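Local coordinates for nitrogen regulatory PII-like protein (Bacillus subtilis subsp. subtilis, PDB 4RX6) that binds ATP and, as a PII-family regulator, is required for full induction of the nrgAB operon when ammonium is limiting, at residues T38-H43 with R67-I72; V13-R18 with G98-Y103; V73-P78 with E116-L121. All coordinates share one frame; numbering follows the deposited sequence.

Contact 1. Residues T38-H43 with R67-I72. With ATP (adenosine-5'-triphosphate), chain E; ATP (adenosine-5'-triphosphate), chain F.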
loop_
_atom_site.group_PDB
_atom_site.type_symbol
_atom_site.label_atom_id
_atom_site.label_comp_id
_atom_site.label_asym_id
_atom_site.label_seq_id
_atom_site.Cartn_x
_atom_site.Cartn_y
_atom_site.Cartn_z
ATOM N N THR B 38 -6.727 1.495 9.910
ATOM C CA THR B 38 -7.407 1.352 8.636
ATOM C C THR B 38 -7.320 -0.092 8.223
ATOM O O THR B 38 -6.296 -0.732 8.433
ATOM C CB THR B 38 -6.736 2.178 7.540
ATOM O OG1 THR B 38 -6.863 3.571 7.830
ATOM C CG2 THR B 38 -7.388 1.897 6.218
ATOM N N PHE B 39 -8.377 -0.619 7.621
ATOM C CA PHE B 39 -8.305 -1.973 7.085
ATOM C C PHE B 39 -9.066 -2.081 5.785
ATOM O O PHE B 39 -9.966 -1.288 5.512
ATOM C CB PHE B 39 -8.801 -3.008 8.100
ATOM C CG PHE B 39 -10.250 -2.915 8.407
ATOM C CD1 PHE B 39 -11.170 -3.690 7.710
ATOM C CD2 PHE B 39 -10.708 -2.066 9.390
ATOM C CE1 PHE B 39 -12.530 -3.619 7.994
ATOM C CE2 PHE B 39 -12.063 -1.988 9.675
ATOM C CZ PHE B 39 -12.977 -2.773 8.970
ATOM N N SER B 40 -8.695 -3.067 4.983
ATOM C CA SER B 40 -9.325 -3.271 3.686
ATOM C C SER B 40 -9.368 -4.747 3.376
ATOM O O SER B 40 -8.555 -5.526 3.869
ATOM C CB SER B 40 -8.567 -2.537 2.589
ATOM O OG SER B 40 -7.179 -2.718 2.743
ATOM N N ASN B 41 -10.347 -5.149 2.586
ATOM C CA ASN B 41 -10.402 -6.525 2.147
ATOM C C ASN B 41 -9.770 -6.631 0.772
ATOM O O ASN B 41 -10.035 -5.820 -0.115
ATOM C CB ASN B 41 -11.837 -7.008 2.145
ATOM C CG ASN B 41 -12.429 -7.048 3.537
ATOM O OD1 ASN B 41 -12.306 -8.053 4.231
ATOM N ND2 ASN B 41 -13.063 -5.957 3.957
ATOM N N VAL B 42 -8.895 -7.609 0.623
ATOM C CA VAL B 42 -8.073 -7.721 -0.553
ATOM C C VAL B 42 -7.819 -9.187 -0.769
ATOM O O VAL B 42 -8.384 -10.027 -0.083
ATOM C CB VAL B 42 -6.751 -7.014 -0.337
ATOM C CG1 VAL B 42 -6.985 -5.541 -0.167
ATOM C CG2 VAL B 42 -6.041 -7.592 0.897
ATOM N N HIS B 43 -6.936 -9.501 -1.700
ATOM C CA HIS B 43 -6.738 -10.871 -2.102
ATOM C C HIS B 43 -5.288 -11.264 -1.955
ATOM O O HIS B 43 -4.397 -10.444 -2.117
ATOM C CB HIS B 43 -7.199 -11.021 -3.535
ATOM C CG HIS B 43 -8.645 -10.696 -3.714
ATOM N ND1 HIS B 43 -9.083 -9.467 -4.160
ATOM C CD2 HIS B 43 -9.758 -11.421 -3.453
ATOM C CE1 HIS B 43 -10.403 -9.459 -4.193
ATOM N NE2 HIS B 43 -10.838 -10.631 -3.765
ATOM N N ARG B 67 -7.909 -11.983 2.071
ATOM C CA ARG B 67 -6.974 -11.494 3.058
ATOM C C ARG B 67 -7.478 -10.175 3.615
ATOM O O ARG B 67 -8.102 -9.387 2.907
ATOM C CB ARG B 67 -5.604 -11.286 2.422
ATOM C CG ARG B 67 -4.630 -12.439 2.516
ATOM C CD ARG B 67 -5.141 -13.632 3.265
ATOM N NE ARG B 67 -4.247 -14.757 3.022
ATOM C CZ ARG B 67 -4.533 -16.028 3.272
ATOM N NH1 ARG B 67 -5.715 -16.354 3.788
ATOM N NH2 ARG B 67 -3.633 -16.970 2.989
ATOM N N LEU B 68 -7.186 -9.941 4.888
ATOM C CA LEU B 68 -7.425 -8.667 5.531
ATOM C C LEU B 68 -6.141 -7.854 5.472
ATOM O O LEU B 68 -5.073 -8.377 5.727
ATOM C CB LEU B 68 -7.783 -8.924 6.992
ATOM C CG LEU B 68 -8.762 -7.961 7.647
ATOM C CD1 LEU B 68 -8.809 -8.194 9.133
ATOM C CD2 LEU B 68 -8.350 -6.552 7.364
ATOM N N LYS B 69 -6.204 -6.581 5.134
ATOM C CA LYS B 69 -5.004 -5.760 5.261
ATOM C C LYS B 69 -5.198 -4.576 6.202
ATOM O O LYS B 69 -6.080 -3.720 5.993
ATOM C CB LYS B 69 -4.560 -5.236 3.918
ATOM C CG LYS B 69 -3.430 -4.258 4.037
ATOM C CD LYS B 69 -3.476 -3.331 2.888
ATOM C CE LYS B 69 -2.176 -3.330 2.146
ATOM N NZ LYS B 69 -2.168 -2.235 1.122
ATOM N N ILE B 70 -4.348 -4.525 7.223
ATOM C CA ILE B 70 -4.469 -3.543 8.276
ATOM C C ILE B 70 -3.313 -2.544 8.263
ATOM O O ILE B 70 -2.159 -2.945 8.326
ATOM C CB ILE B 70 -4.460 -4.247 9.605
ATOM C CG1 ILE B 70 -5.599 -5.268 9.660
ATOM C CG2 ILE B 70 -4.582 -3.227 10.717
ATOM C CD1 ILE B 70 -5.434 -6.292 10.783
ATOM N N GLU B 71 -3.615 -1.249 8.197
ATOM C CA GLU B 71 -2.575 -0.226 8.239
ATOM C C GLU B 71 -2.654 0.638 9.493
ATOM O O GLU B 71 -3.653 1.303 9.744
ATOM C CB GLU B 71 -2.660 0.669 7.020
ATOM C CG GLU B 71 -2.432 -0.053 5.722
ATOM C CD GLU B 71 -2.835 0.792 4.533
ATOM O OE1 GLU B 71 -4.019 0.723 4.136
ATOM O OE2 GLU B 71 -1.972 1.539 4.012
ATOM N N ILE B 72 -1.568 0.654 10.254
ATOM C CA ILE B 72 -1.510 1.373 11.512
ATOM C C ILE B 72 -0.300 2.287 11.540
ATOM O O ILE B 72 0.811 1.810 11.639
ATOM C CB ILE B 72 -1.336 0.396 12.668
ATOM C CG1 ILE B 72 -2.350 -0.741 12.560
ATOM C CG2 ILE B 72 -1.437 1.144 13.986
ATOM C CD1 ILE B 72 -1.954 -1.975 13.295
HETATM P PG ATP E . -9.393 12.172 15.918
HETATM O O1G ATP E . -9.564 11.720 17.357
HETATM O O2G ATP E . -7.940 12.207 15.481
HETATM O O3G ATP E . -10.199 13.384 15.505
HETATM P PB ATP E . -9.431 9.555 14.880
HETATM O O1B ATP E . -8.080 9.597 15.592
HETATM O O2B ATP E . -10.469 8.501 15.229
HETATM O O3B ATP E . -10.068 11.029 15.000
HETATM P PA ATP E . -10.105 10.264 12.185
HETATM O O1A ATP E . -9.283 11.379 11.572
HETATM O O2A ATP E . -11.543 10.516 12.615
HETATM O O3A ATP E . -9.237 9.437 13.284
HETATM O "O5'" ATP E . -10.124 9.076 11.113
HETATM C "C5'" ATP E . -10.102 9.292 9.715
HETATM C "C4'" ATP E . -9.580 7.982 9.171
HETATM O "O4'" ATP E . -8.166 8.081 9.014
HETATM C "C3'" ATP E . -9.725 6.873 10.187
HETATM O "O3'" ATP E . -11.013 6.266 10.178
HETATM C "C2'" ATP E . -8.666 5.906 9.717
HETATM O "O2'" ATP E . -9.157 5.169 8.593
HETATM C "C1'" ATP E . -7.559 6.805 9.224
HETATM N N9 ATP E . -6.550 6.893 10.298
HETATM C C8 ATP E . -6.498 7.815 11.280
HETATM N N7 ATP E . -5.439 7.576 12.100
HETATM C C5 ATP E . -4.801 6.484 11.642
HETATM C C6 ATP E . -3.615 5.694 12.021
HETATM N N6 ATP E . -2.870 6.022 13.089
HETATM N N1 ATP E . -3.300 4.618 11.269
HETATM C C2 ATP E . -4.027 4.260 10.196
HETATM N N3 ATP E . -5.117 4.931 9.794
HETATM C C4 ATP E . -5.543 6.033 10.459
HETATM P PG ATP F . 5.206 -17.775 2.282
HETATM O O1G ATP F . 5.813 -18.897 1.476
HETATM O O2G ATP F . 4.658 -16.637 1.441
HETATM O O3G ATP F . 6.133 -17.317 3.383
HETATM P PB ATP F . 2.422 -18.068 3.140
HETATM O O1B ATP F . 1.814 -18.135 1.760
HETATM O O2B ATP F . 1.795 -18.842 4.276
HETATM O O3B ATP F . 3.985 -18.502 3.079
HETATM P PA ATP F . 1.407 -15.822 4.652
HETATM O O1A ATP F . 2.271 -14.909 5.494
HETATM O O2A ATP F . 0.374 -16.716 5.276
HETATM O O3A ATP F . 2.401 -16.521 3.581
HETATM O "O5'" ATP F . 0.531 -14.922 3.665
HETATM C "C5'" ATP F . -0.705 -14.366 4.083
HETATM C "C4'" ATP F . -1.034 -13.242 3.110
HETATM O "O4'" ATP F . -0.092 -12.188 3.247
HETATM C "C3'" ATP F . -0.863 -13.654 1.666
HETATM O "O3'" ATP F . -2.023 -14.337 1.189
HETATM C "C2'" ATP F . -0.586 -12.329 0.967
HETATM O "O2'" ATP F . -1.781 -11.591 0.646
HETATM C "C1'" ATP F . 0.149 -11.518 2.011
HETATM N N9 ATP F . 1.587 -11.630 1.748
HETATM C C8 ATP F . 2.335 -12.614 2.273
HETATM N N7 ATP F . 3.626 -12.506 1.883
HETATM C C5 ATP F . 3.716 -11.441 1.070
HETATM C C6 ATP F . 4.819 -10.803 0.325
HETATM N N6 ATP F . 6.079 -11.324 0.385
HETATM N N1 ATP F . 4.499 -9.698 -0.394
HETATM C C2 ATP F . 3.247 -9.197 -0.453
HETATM N N3 ATP F . 2.202 -9.740 0.199
HETATM C C4 ATP F . 2.366 -10.850 0.977
HETATM O O HOH W 1 -5.653 -1.133 4.607
#
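Thr38, Ser40 and Val42 pair with Glu71, Lys69 and Arg67 through six backbone hydrogen bonds, two to each pair. The two strand directions stand 162° apart, so the pairing is antiparallel; the bond from Lys69 N to Ser40 O, 2.9 Å long, is nearly straight at 170°. Phe39 and Ile70 form a non-hydrogen-bonded pair between these bonds.

Apolar packing lies on the face of Phe39, Leu68 and Ile70. Phe39 CB rests 3.6 Å from Leu68 CD2, and the ring meets Phe22 of helix 22-31 edge-to-face.

On the other face the polar groups share a water. It stands 2.9 Å from Ser40 OG and donates to Lys69 O and, at a doubtfully short distance, to Glu71 OE1, while Glu71 OE2 forms a salt bridge with Lys69 of the second subunit.

Two ATP molecules are gripped at opposite ends. With OG1 anti to its carbonyl carbon (chi1 -66°), Thr38 accepts from O2' of chain E ATP at 2.9 Å from OG1 and donates to N3 at 3.0 Å. Arg67 NE reaches O3' of chain F ATP at 2.9 Å, edge-on.

This is the hairpin of strands 36-51 and 58-74 that carries the T-loop in PII proteins, its base built into the intersubunit ATP sites.

Contact 2. Residues V13-R18 with G98-Y103. With ATP (adenosine-5'-triphosphate), chain F.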
loop_
_atom_site.group_PDB
_atom_site.type_symbol
_atom_site.label_atom_id
_atom_site.label_comp_id
_atom_site.label_asym_id
_atom_site.label_seq_id
_atom_site.Cartn_x
_atom_site.Cartn_y
_atom_site.Cartn_z
ATOM N N VAL B 13 2.782 0.409 10.157
ATOM C CA VAL B 13 2.827 -1.015 10.329
ATOM C C VAL B 13 1.689 -1.565 9.507
ATOM O O VAL B 13 0.548 -1.124 9.650
ATOM C CB VAL B 13 2.646 -1.383 11.780
ATOM C CG1 VAL B 13 2.695 -2.882 11.937
ATOM C CG2 VAL B 13 3.721 -0.696 12.620
ATOM N N GLU B 14 2.008 -2.515 8.637
ATOM C CA GLU B 14 1.054 -3.049 7.677
ATOM C C GLU B 14 0.988 -4.551 7.883
ATOM O O GLU B 14 1.994 -5.228 7.711
ATOM C CB GLU B 14 1.558 -2.766 6.276
ATOM C CG GLU B 14 0.531 -2.361 5.268
ATOM C CD GLU B 14 1.184 -2.090 3.914
ATOM O OE1 GLU B 14 1.148 -0.934 3.417
ATOM O OE2 GLU B 14 1.769 -3.043 3.360
ATOM N N ILE B 15 -0.169 -5.067 8.291
ATOM C CA ILE B 15 -0.332 -6.499 8.454
ATOM C C ILE B 15 -1.200 -7.029 7.317
ATOM O O ILE B 15 -2.214 -6.418 6.964
ATOM C CB ILE B 15 -1.023 -6.854 9.788
ATOM C CG1 ILE B 15 -0.255 -6.274 10.993
ATOM C CG2 ILE B 15 -1.213 -8.376 9.898
ATOM C CD1 ILE B 15 -1.134 -5.938 12.212
ATOM N N VAL B 16 -0.794 -8.139 6.713
ATOM C CA VAL B 16 -1.653 -8.805 5.767
ATOM C C VAL B 16 -1.805 -10.191 6.337
ATOM O O VAL B 16 -0.814 -10.834 6.667
ATOM C CB VAL B 16 -1.054 -8.848 4.343
ATOM C CG1 VAL B 16 -2.050 -9.489 3.378
ATOM C CG2 VAL B 16 -0.646 -7.431 3.861
ATOM N N THR B 17 -3.040 -10.645 6.479
ATOM C CA THR B 17 -3.311 -11.851 7.242
ATOM C C THR B 17 -4.668 -12.384 6.834
ATOM O O THR B 17 -5.407 -11.710 6.136
ATOM C CB THR B 17 -3.282 -11.556 8.781
ATOM O OG1 THR B 17 -3.582 -12.747 9.518
ATOM C CG2 THR B 17 -4.288 -10.465 9.153
ATOM N N ARG B 18 -4.990 -13.599 7.256
ATOM C CA ARG B 18 -6.341 -14.127 7.077
ATOM C C ARG B 18 -7.349 -13.336 7.912
ATOM O O ARG B 18 -6.989 -12.714 8.913
ATOM C CB ARG B 18 -6.404 -15.598 7.484
ATOM C CG ARG B 18 -6.516 -15.809 8.988
ATOM C CD ARG B 18 -6.893 -17.236 9.315
ATOM N NE ARG B 18 -5.868 -18.177 8.879
ATOM C CZ ARG B 18 -4.731 -18.379 9.530
ATOM N NH1 ARG B 18 -4.471 -17.693 10.638
ATOM N NH2 ARG B 18 -3.856 -19.262 9.069
ATOM N N GLY B 98 -0.030 -14.792 7.957
ATOM C CA GLY B 98 0.312 -13.482 7.416
ATOM C C GLY B 98 1.680 -12.914 7.803
ATOM O O GLY B 98 2.506 -13.581 8.443
ATOM N N LYS B 99 1.907 -11.663 7.418
ATOM C CA LYS B 99 3.210 -11.045 7.544
ATOM C C LYS B 99 3.024 -9.614 7.972
ATOM O O LYS B 99 1.951 -9.059 7.795
ATOM C CB LYS B 99 3.943 -11.067 6.200
ATOM C CG LYS B 99 4.259 -12.439 5.653
ATOM C CD LYS B 99 5.561 -12.366 4.903
ATOM C CE LYS B 99 6.207 -13.722 4.799
ATOM N NZ LYS B 99 5.291 -14.683 4.159
ATOM N N ILE B 100 4.072 -9.007 8.516
ATOM C CA ILE B 100 4.010 -7.616 8.929
ATOM C C ILE B 100 5.163 -6.823 8.320
ATOM O O ILE B 100 6.334 -7.202 8.414
ATOM C CB ILE B 100 4.090 -7.468 10.446
ATOM C CG1 ILE B 100 3.176 -8.483 11.138
ATOM C CG2 ILE B 100 3.784 -6.022 10.845
ATOM C CD1 ILE B 100 3.056 -8.270 12.629
ATOM N N PHE B 101 4.803 -5.717 7.687
ATOM C CA PHE B 101 5.733 -4.870 6.988
ATOM C C PHE B 101 5.809 -3.544 7.727
ATOM O O PHE B 101 4.778 -2.943 8.001
ATOM C CB PHE B 101 5.178 -4.622 5.598
ATOM C CG PHE B 101 4.932 -5.873 4.815
ATOM C CD1 PHE B 101 5.934 -6.817 4.676
ATOM C CD2 PHE B 101 3.701 -6.103 4.218
ATOM C CE1 PHE B 101 5.718 -7.967 3.966
ATOM C CE2 PHE B 101 3.471 -7.250 3.505
ATOM C CZ PHE B 101 4.484 -8.190 3.373
ATOM N N VAL B 102 7.012 -3.080 8.047
ATOM C CA VAL B 102 7.168 -1.792 8.695
ATOM C C VAL B 102 7.988 -0.869 7.812
ATOM O O VAL B 102 9.105 -1.202 7.448
ATOM C CB VAL B 102 7.926 -1.947 10.006
ATOM C CG1 VAL B 102 8.102 -0.603 10.674
ATOM C CG2 VAL B 102 7.206 -2.904 10.934
ATOM N N TYR B 103 7.453 0.290 7.466
ATOM C CA TYR B 103 8.238 1.278 6.738
ATOM C C TYR B 103 7.982 2.666 7.296
ATOM O O TYR B 103 7.042 2.865 8.060
ATOM C CB TYR B 103 7.975 1.225 5.221
ATOM C CG TYR B 103 6.517 1.266 4.767
ATOM C CD1 TYR B 103 5.898 2.461 4.416
ATOM C CD2 TYR B 103 5.776 0.096 4.651
ATOM C CE1 TYR B 103 4.579 2.487 3.989
ATOM C CE2 TYR B 103 4.467 0.118 4.228
ATOM C CZ TYR B 103 3.880 1.307 3.900
ATOM O OH TYR B 103 2.578 1.282 3.474
HETATM P PG ATP F . 5.206 -17.775 2.282
HETATM O O1G ATP F . 5.813 -18.897 1.476
HETATM O O2G ATP F . 4.658 -16.637 1.441
HETATM O O3G ATP F . 6.133 -17.317 3.383
HETATM P PB ATP F . 2.422 -18.068 3.140
HETATM O O1B ATP F . 1.814 -18.135 1.760
HETATM O O2B ATP F . 1.795 -18.842 4.276
HETATM O O3B ATP F . 3.985 -18.502 3.079
HETATM P PA ATP F . 1.407 -15.822 4.652
HETATM O O1A ATP F . 2.271 -14.909 5.494
HETATM O O2A ATP F . 0.374 -16.716 5.276
HETATM O O3A ATP F . 2.401 -16.521 3.581
HETATM O "O5'" ATP F . 0.531 -14.922 3.665
HETATM C "C5'" ATP F . -0.705 -14.366 4.083
HETATM C "C4'" ATP F . -1.034 -13.242 3.110
HETATM O "O4'" ATP F . -0.092 -12.188 3.247
HETATM C "C3'" ATP F . -0.863 -13.654 1.666
HETATM O "O3'" ATP F . -2.023 -14.337 1.189
HETATM C "C2'" ATP F . -0.586 -12.329 0.967
HETATM O "O2'" ATP F . -1.781 -11.591 0.646
HETATM C "C1'" ATP F . 0.149 -11.518 2.011
HETATM N N9 ATP F . 1.587 -11.630 1.748
HETATM C C8 ATP F . 2.335 -12.614 2.273
HETATM N N7 ATP F . 3.626 -12.506 1.883
HETATM C C5 ATP F . 3.716 -11.441 1.070
HETATM C C6 ATP F . 4.819 -10.803 0.325
HETATM N N6 ATP F . 6.079 -11.324 0.385
HETATM N N1 ATP F . 4.499 -9.698 -0.394
HETATM C C2 ATP F . 3.247 -9.197 -0.453
HETATM N N3 ATP F . 2.202 -9.740 0.199
HETATM C C4 ATP F . 2.366 -10.850 0.977
#
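Val13 to Val16 and Lys99 to Val102 pair antiparallel, joining strands 10-17 and 99-110 of the ferredoxin-like PII fold; their short axes run 4.7 Å apart, and four backbone hydrogen bonds fix the register.

On one face Ile100 is the bump. Its CG2, set anti to the backbone N, enters the hollow between Val13 and Ile15, 3.5 Å from Val13 CG1 and 4.0 Å from Ile15 CG1. Ile15 and Ile100 lie side by side, whereas Val13 slants across. Helix 79-90 packs over Val13 and Ile15 on this face.

On the other face the Phe101 ring fits between Glu14, Val16 and the nucleotide. Its CD2 lies 3.7 Å from Glu14 OE2, with carboxylate and ring planes 89° apart, and its CE2 meets Val16 CG2 at 4.1 Å. The same ring sends CZ to within 4.0 Å of C6 of chain F ATP. Val16 turns CG1 the other way, against the ribose at C1' and O4'. The carboxylate of Glu14 is held by Lys12 of the third subunit.

Where the strands end, Gly98, having no side chain, lets its CA come within 4.0 Å of Thr17 CA. Beside it the doubly kinked chain of Lys99 passes obliquely by the adenine N7, and its NZ donates to O3G of the ATP at 2.9 Å.

Contact 3. Residues V73-P78 with E116-L121. With ATP (adenosine-5'-triphosphate), chain E.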
loop_
_atom_site.group_PDB
_atom_site.type_symbol
_atom_site.label_atom_id
_atom_site.label_comp_id
_atom_site.label_asym_id
_atom_site.label_seq_id
_atom_site.Cartn_x
_atom_site.Cartn_y
_atom_site.Cartn_z
ATOM N N VAL B 73 -0.512 3.591 11.433
ATOM C CA VAL B 73 0.580 4.546 11.565
ATOM C C VAL B 73 0.726 4.921 13.037
ATOM O O VAL B 73 -0.277 5.111 13.738
ATOM C CB VAL B 73 0.330 5.826 10.756
ATOM C CG1 VAL B 73 1.544 6.721 10.840
ATOM C CG2 VAL B 73 0.035 5.499 9.315
ATOM N N VAL B 74 1.965 5.048 13.505
ATOM C CA VAL B 74 2.221 5.252 14.928
ATOM C C VAL B 74 3.375 6.214 15.083
ATOM O O VAL B 74 4.152 6.411 14.161
ATOM C CB VAL B 74 2.563 3.912 15.669
ATOM C CG1 VAL B 74 1.408 2.911 15.564
ATOM C CG2 VAL B 74 3.853 3.296 15.138
ATOM N N SER B 75 3.489 6.834 16.241
ATOM C CA SER B 75 4.661 7.640 16.519
ATOM C C SER B 75 5.084 7.427 17.963
ATOM O O SER B 75 6.210 6.985 18.232
ATOM C CB SER B 75 4.387 9.116 16.271
ATOM O OG SER B 75 5.447 9.889 16.803
ATOM N N LYS B 76 4.144 7.714 18.871
ATOM C CA LYS B 76 4.317 7.556 20.321
ATOM C C LYS B 76 4.195 6.102 20.806
ATOM O O LYS B 76 4.914 5.693 21.709
ATOM C CB LYS B 76 3.300 8.431 21.071
ATOM C CG LYS B 76 3.151 9.845 20.503
ATOM C CD LYS B 76 3.142 10.917 21.599
ATOM C CE LYS B 76 1.724 11.296 22.023
ATOM N NZ LYS B 76 0.922 10.126 22.488
ATOM N N VAL B 77 3.288 5.325 20.225
ATOM C CA VAL B 77 3.220 3.895 20.535
ATOM C C VAL B 77 4.404 3.201 19.850
ATOM O O VAL B 77 4.570 3.291 18.641
ATOM C CB VAL B 77 1.905 3.260 20.033
ATOM C CG1 VAL B 77 1.902 1.789 20.284
ATOM C CG2 VAL B 77 0.705 3.908 20.683
ATOM N N PRO B 78 5.251 2.511 20.614
ATOM C CA PRO B 78 6.429 2.015 19.884
ATOM C C PRO B 78 6.136 0.834 18.937
ATOM O O PRO B 78 5.329 -0.024 19.262
ATOM C CB PRO B 78 7.411 1.615 21.001
ATOM C CG PRO B 78 6.622 1.567 22.248
ATOM C CD PRO B 78 5.362 2.356 22.072
ATOM N N GLU B 116 0.616 18.992 11.903
ATOM C CA GLU B 116 1.498 18.139 11.123
ATOM C C GLU B 116 2.480 17.395 12.017
ATOM O O GLU B 116 2.557 17.649 13.213
ATOM C CB GLU B 116 2.240 18.962 10.060
ATOM C CG GLU B 116 1.305 19.597 9.025
ATOM C CD GLU B 116 1.917 19.733 7.610
ATOM O OE1 GLU B 116 3.128 19.434 7.416
ATOM O OE2 GLU B 116 1.156 20.146 6.689
ATOM N N GLY B 117 3.216 16.455 11.445
ATOM C CA GLY B 117 4.219 15.738 12.207
ATOM C C GLY B 117 3.589 14.829 13.245
ATOM O O GLY B 117 2.377 14.627 13.241
ATOM N N PRO B 118 4.414 14.267 14.138
ATOM C CA PRO B 118 3.982 13.297 15.151
ATOM C C PRO B 118 2.784 13.721 16.012
ATOM O O PRO B 118 2.230 12.876 16.722
ATOM C CB PRO B 118 5.241 13.088 16.007
ATOM C CG PRO B 118 6.275 14.036 15.469
ATOM C CD PRO B 118 5.875 14.414 14.105
ATOM N N GLU B 119 2.365 14.979 15.938
ATOM C CA GLU B 119 1.232 15.424 16.741
ATOM C C GLU B 119 -0.122 15.183 16.072
ATOM O O GLU B 119 -1.158 15.179 16.745
ATOM C CB GLU B 119 1.389 16.893 17.128
ATOM C CG GLU B 119 1.398 17.076 18.632
ATOM C CD GLU B 119 2.174 15.962 19.351
ATOM O OE1 GLU B 119 3.415 15.872 19.165
ATOM O OE2 GLU B 119 1.533 15.165 20.086
ATOM N N ALA B 120 -0.112 14.955 14.761
ATOM C CA ALA B 120 -1.348 14.777 14.003
ATOM C C ALA B 120 -1.959 13.396 14.228
ATOM O O ALA B 120 -3.106 13.145 13.850
ATOM C CB ALA B 120 -1.108 15.026 12.515
ATOM N N LEU B 121 -1.209 12.497 14.852
ATOM C CA LEU B 121 -1.774 11.202 15.212
ATOM C C LEU B 121 -2.576 11.303 16.525
ATOM O O LEU B 121 -2.389 12.221 17.340
ATOM C CB LEU B 121 -0.670 10.141 15.295
ATOM C CG LEU B 121 0.167 10.011 14.013
ATOM C CD1 LEU B 121 1.357 9.089 14.204
ATOM C CD2 LEU B 121 -0.667 9.515 12.854
ATOM O OXT LEU B 121 -3.456 10.481 16.801
HETATM P PG ATP E . -9.393 12.172 15.918
HETATM O O1G ATP E . -9.564 11.720 17.357
HETATM O O2G ATP E . -7.940 12.207 15.481
HETATM O O3G ATP E . -10.199 13.384 15.505
HETATM P PB ATP E . -9.431 9.555 14.880
HETATM O O1B ATP E . -8.080 9.597 15.592
HETATM O O2B ATP E . -10.469 8.501 15.229
HETATM O O3B ATP E . -10.068 11.029 15.000
HETATM P PA ATP E . -10.105 10.264 12.185
HETATM O O1A ATP E . -9.283 11.379 11.572
HETATM O O2A ATP E . -11.543 10.516 12.615
HETATM O O3A ATP E . -9.237 9.437 13.284
HETATM O "O5'" ATP E . -10.124 9.076 11.113
HETATM C "C5'" ATP E . -10.102 9.292 9.715
HETATM C "C4'" ATP E . -9.580 7.982 9.171
HETATM O "O4'" ATP E . -8.166 8.081 9.014
HETATM C "C3'" ATP E . -9.725 6.873 10.187
HETATM O "O3'" ATP E . -11.013 6.266 10.178
HETATM C "C2'" ATP E . -8.666 5.906 9.717
HETATM O "O2'" ATP E . -9.157 5.169 8.593
HETATM C "C1'" ATP E . -7.559 6.805 9.224
HETATM N N9 ATP E . -6.550 6.893 10.298
HETATM C C8 ATP E . -6.498 7.815 11.280
HETATM N N7 ATP E . -5.439 7.576 12.100
HETATM C C5 ATP E . -4.801 6.484 11.642
HETATM C C6 ATP E . -3.615 5.694 12.021
HETATM N N6 ATP E . -2.870 6.022 13.089
HETATM N N1 ATP E . -3.300 4.618 11.269
HETATM C C2 ATP E . -4.027 4.260 10.196
HETATM N N3 ATP E . -5.117 4.931 9.794
HETATM C C4 ATP E . -5.543 6.033 10.459
#
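The C-terminal tail folds back beside the adenine end of the chain E ATP pocket, where Leu121 touches Val73 and Val74 at the end of strand 58-74 and Ser75 just beyond it. No hydrogen bond crosses between the two segments, so contact is by packing. Leu121, the last residue, forks over the strand end: with CG anti to its carbonyl carbon (chi1 -56°), it presents CD1 to Val74 C at 3.6 Å and to Ser75 CB at 3.7 Å. The other branch, CD2, lies 4.1 Å from Val73 CG1 and equally near N6 of the ATP.

Val73 reads the adenine with its backbone. Its N donates to N1 at 3.0 Å and 170°, and N6 donates to its O at 2.8 Å.

Further out, Ser75 OG abuts Pro118 CB and makes a weak hydrogen bond to Gln9 O. Lys76 NZ and Glu119 OE2 stay 5.6 Å apart, opposite charges without a salt bridge.

Replacing Leu121 by an alanine takes away CG and both methyls and is likely to open a gap beside Val73 and the adenine amino group. Around this junction, Leu121 also packs on Met10 of strand 10-17 and Thr108 of strand 99-110, while Val74 turns to helix 79-90.

In the fold
Along the chain the segments run 13-18, 38-43, 67-72, 73-78, 98-103 and 116-121: contact 1 is nested within the loop closed by contact 2, and contact 3 follows contact 1 and crosses contact 2. Contacts 1 and 2 have centres about 9 Å apart and are joined through neighbouring strands 58-74 and 10-17, with probable hydrogen bonds from Leu68 N to Thr17 O and from Ile72 N to Val13 O. Contact 3 continues strand 58-74 beyond contact 1, with centres about 20 Å apart. One sheet thus serves two nucleotides: contacts 1 and 2 share chain F ATP, contacts 1 and 3 chain E ATP, both at subunit boundaries of the trimer.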